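PDB 3UUW: putative oxidoreductase with NAD(P)-binding Rossmann-fold domain from Clostridium difficile, which is a putative oxidoreductase of the Gfo/Idh/MocA family, probably using NAD(P) held by its Rossmann-fold domain. Local coordinates for residues Val95-Ala100 and Val122-Arg127. Sequence-based numbering, arbitrary orientation.
Sequences VDKPLA and VGFNRR
At the C-terminal ends of two neighbouring parallel strands of the Rossmann sheet, 92-95 and 120-122, Val95 pairs with Val122 and both segments then leave the sheet. Gly123 N donates to Val95 O (2.8 Å), a bent bond (143° at the hydrogen), and the same oxygen takes a CA-H...O contact from Val122. Both valine side chains lie on one face of the sheet. With CG1 anti to its backbone N (chi1 174°), Val122 splits its branches: CG1 packs 3.6 Å from Lys97 CB, while CG2 meets Leu99 CB at 3.7 Å. Lys97 CB also reaches Phe124 CE1 (3.7 Å) obliquely, the two side chains crossing at about a right angle. Beyond the last strand pair, one water joins the diverging backbones: it donates to Asp96 OD1 (2.6 Å) and to Gly123 O (2.7 Å) and accepts from Lys97 N. Tyr22 also bonds Asp96 OD1. Asp96-Lys97-Pro98, with a cis peptide before Pro98, corresponds to the EKP-type motif of the Gfo/Idh/MocA family, whose lysine is thought to take part in catalysis in relatives. CA and CB of Lys97 pack against Val122 and Phe124 while NZ pairs with Asp166, consistent with a lysine held at both ends.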
ATOM      1  N   VAL A  95     -35.558   1.751 -11.467  1.00 14.62           N
ATOM      2  CA  VAL A  95     -35.432   0.281 -11.410  1.00 14.09           C
ATOM      3  C   VAL A  95     -33.955  -0.120 -11.466  1.00 16.27           C
ATOM      4  O   VAL A  95     -33.149   0.519 -12.144  1.00 15.39           O
ATOM      5  CB  VAL A  95     -36.256  -0.397 -12.574  1.00 14.64           C
ATOM      6  CG1 VAL A  95     -35.664  -0.031 -13.944  1.00 16.74           C
ATOM      7  CG2 VAL A  95     -36.300  -1.858 -12.426  1.00 15.09           C
ATOM      8  N   ASP A  96     -33.594  -1.175 -10.741  1.00 18.47           N
ATOM      9  CA  ASP A  96     -32.246  -1.725 -10.870  1.00 20.23           C
ATOM     10  C   ASP A  96     -32.021  -2.282 -12.266  1.00 20.07           C
ATOM     11  O   ASP A  96     -32.979  -2.641 -12.982  1.00 21.59           O
ATOM     12  CB  ASP A  96     -31.985  -2.790  -9.831  1.00 21.97           C
ATOM     13  CG  ASP A  96     -31.688  -2.183  -8.485  1.00 25.40           C
ATOM     14  OD1 ASP A  96     -30.710  -1.375  -8.380  1.00 26.31           O
ATOM     15  OD2 ASP A  96     -32.427  -2.497  -7.543  1.00 28.78           O
ATOM     16  N   LYS A  97     -30.753  -2.331 -12.659  1.00 19.64           N
ATOM     17  CA  LYS A  97     -30.386  -2.846 -13.964  1.00 20.93           C
ATOM     18  C   LYS A  97     -30.617  -4.349 -14.023  1.00 20.76           C
ATOM     19  O   LYS A  97     -30.625  -5.016 -12.979  1.00 22.97           O
ATOM     20  CB  LYS A  97     -28.930  -2.478 -14.320  1.00 21.12           C
ATOM     21  CG  LYS A  97     -27.808  -2.741 -13.283  1.00 25.24           C
ATOM     22  CD  LYS A  97     -27.502  -4.218 -13.051  1.00 31.21           C
ATOM     23  CE  LYS A  97     -28.064  -4.698 -11.742  1.00 32.53           C
ATOM     24  NZ  LYS A  97     -27.940  -6.162 -11.574  1.00 31.96           N
ATOM     25  N   PRO A  98     -30.899  -4.884 -15.216  1.00 20.25           N
ATOM     26  CA  PRO A  98     -31.154  -4.170 -16.467  1.00 19.48           C
ATOM     27  C   PRO A  98     -32.626  -3.731 -16.495  1.00 19.14           C
ATOM     28  O   PRO A  98     -33.440  -4.215 -15.695  1.00 18.73           O
ATOM     29  CB  PRO A  98     -30.893  -5.242 -17.512  1.00 20.44           C
ATOM     30  CG  PRO A  98     -31.380  -6.469 -16.872  1.00 21.32           C
ATOM     31  CD  PRO A  98     -31.018  -6.339 -15.407  1.00 21.22           C
ATOM     32  N   LEU A  99     -32.971  -2.838 -17.402  1.00 18.88           N
ATOM     33  CA  LEU A  99     -34.340  -2.317 -17.498  1.00 17.60           C
ATOM     34  C   LEU A  99     -35.351  -3.469 -17.592  1.00 19.48           C
ATOM     35  O   LEU A  99     -36.253  -3.592 -16.759  1.00 18.83           O
ATOM     36  CB  LEU A  99     -34.448  -1.415 -18.716  1.00 16.91           C
ATOM     37  CG  LEU A  99     -35.806  -0.790 -19.024  1.00 17.33           C
ATOM     38  CD1 LEU A  99     -36.442  -0.199 -17.760  1.00 16.83           C
ATOM     39  CD2 LEU A  99     -35.673   0.291 -20.104  1.00 16.83           C
ATOM     40  N   ALA A 100     -35.183  -4.320 -18.594  1.00 18.92           N
ATOM     41  CA  ALA A 100     -36.041  -5.481 -18.758  1.00 20.24           C
ATOM     42  C   ALA A 100     -35.232  -6.698 -19.230  1.00 20.94           C
ATOM     43  O   ALA A 100     -34.043  -6.592 -19.529  1.00 19.20           O
ATOM     44  CB  ALA A 100     -37.188  -5.148 -19.723  1.00 18.50           C
ATOM     45  N   VAL A 122     -32.720   3.709 -14.971  1.00 14.27           N
ATOM     46  CA  VAL A 122     -32.064   2.461 -14.591  1.00 14.12           C
ATOM     47  C   VAL A 122     -30.902   2.782 -13.662  1.00 13.38           C
ATOM     48  O   VAL A 122     -30.136   3.739 -13.880  1.00 14.67           O
ATOM     49  CB  VAL A 122     -31.597   1.661 -15.823  1.00 15.46           C
ATOM     50  CG1 VAL A 122     -30.790   0.449 -15.408  1.00 16.28           C
ATOM     51  CG2 VAL A 122     -32.846   1.261 -16.683  1.00 17.57           C
ATOM     52  N   GLY A 123     -30.772   1.958 -12.619  1.00 14.94           N
ATOM     53  CA  GLY A 123     -29.835   2.193 -11.535  1.00 14.84           C
ATOM     54  C   GLY A 123     -28.388   1.856 -11.783  1.00 14.75           C
ATOM     55  O   GLY A 123     -27.803   0.938 -11.130  1.00 17.38           O
ATOM     56  N   PHE A 124     -27.775   2.584 -12.705  1.00 15.75           N
ATOM     57  CA  PHE A 124     -26.342   2.414 -12.952  1.00 14.81           C
ATOM     58  C   PHE A 124     -25.609   3.295 -11.959  1.00 14.68           C
ATOM     59  O   PHE A 124     -25.127   4.383 -12.287  1.00 14.72           O
ATOM     60  CB  PHE A 124     -25.977   2.715 -14.418  1.00 14.78           C
ATOM     61  CG  PHE A 124     -26.470   1.674 -15.382  1.00 15.13           C
ATOM     62  CD1 PHE A 124     -25.961   0.378 -15.342  1.00 16.81           C
ATOM     63  CD2 PHE A 124     -27.410   1.983 -16.345  1.00 17.72           C
ATOM     64  CE1 PHE A 124     -26.417  -0.566 -16.199  1.00 17.80           C
ATOM     65  CE2 PHE A 124     -27.856   1.024 -17.209  1.00 18.86           C
ATOM     66  CZ  PHE A 124     -27.352  -0.245 -17.140  1.00 19.58           C
ATOM     67  N   ASN A 125     -25.528   2.812 -10.716  1.00 14.58           N
ATOM     68  CA  ASN A 125     -24.951   3.601  -9.631  1.00 15.18           C
ATOM     69  C   ASN A 125     -23.521   4.083  -9.864  1.00 14.89           C
ATOM     70  O   ASN A 125     -23.132   5.146  -9.369  1.00 16.19           O
ATOM     71  CB  ASN A 125     -25.049   2.858  -8.292  1.00 15.42           C
ATOM     72  CG  ASN A 125     -24.376   1.525  -8.342  1.00 17.36           C
ATOM     73  OD1 ASN A 125     -24.866   0.613  -9.016  1.00 17.41           O
ATOM     74  ND2 ASN A 125     -23.217   1.405  -7.681  1.00 17.55           N
ATOM     75  N   ARG A 126     -22.739   3.321 -10.626  1.00 14.70           N
ATOM     76  CA  ARG A 126     -21.345   3.676 -10.852  1.00 15.14           C
ATOM     77  C   ARG A 126     -21.186   5.033 -11.552  1.00 15.50           C
ATOM     78  O   ARG A 126     -20.196   5.716 -11.335  1.00 15.45           O
ATOM     79  CB  ARG A 126     -20.621   2.532 -11.565  1.00 13.84           C
ATOM     80  CG  ARG A 126     -20.400   1.363 -10.678  1.00 16.06           C
ATOM     81  CD  ARG A 126     -20.121   0.109 -11.451  1.00 17.73           C
ATOM     82  NE  ARG A 126     -19.813  -0.968 -10.532  1.00 17.77           N
ATOM     83  CZ  ARG A 126     -20.703  -1.568  -9.758  1.00 20.16           C
ATOM     84  NH1 ARG A 126     -21.993  -1.252  -9.816  1.00 23.12           N
ATOM     85  NH2 ARG A 126     -20.297  -2.524  -8.919  1.00 23.67           N
ATOM     86  N   ARG A 127     -22.180   5.445 -12.350  1.00 15.33           N
ATOM     87  CA  ARG A 127     -22.151   6.770 -12.979  1.00 15.24           C
ATOM     88  C   ARG A 127     -22.225   7.913 -11.957  1.00 15.55           C
ATOM     89  O   ARG A 127     -21.960   9.084 -12.286  1.00 15.63           O
ATOM     90  CB  ARG A 127     -23.270   6.909 -13.994  1.00 16.06           C
ATOM     91  CG  ARG A 127     -23.265   5.898 -15.105  1.00 17.62           C
ATOM     92  CD  ARG A 127     -24.141   6.414 -16.224  1.00 19.00           C
ATOM     93  NE  ARG A 127     -24.477   5.420 -17.230  1.00 20.74           N
ATOM     94  CZ  ARG A 127     -25.097   5.701 -18.376  1.00 23.38           C
ATOM     95  NH1 ARG A 127     -25.366   6.957 -18.714  1.00 22.15           N
ATOM     96  NH2 ARG A 127     -25.404   4.726 -19.221  1.00 24.49           N
TER
HETATM   97  O   HOH W   1     -29.015  -1.402 -10.404  1.00 19.78           O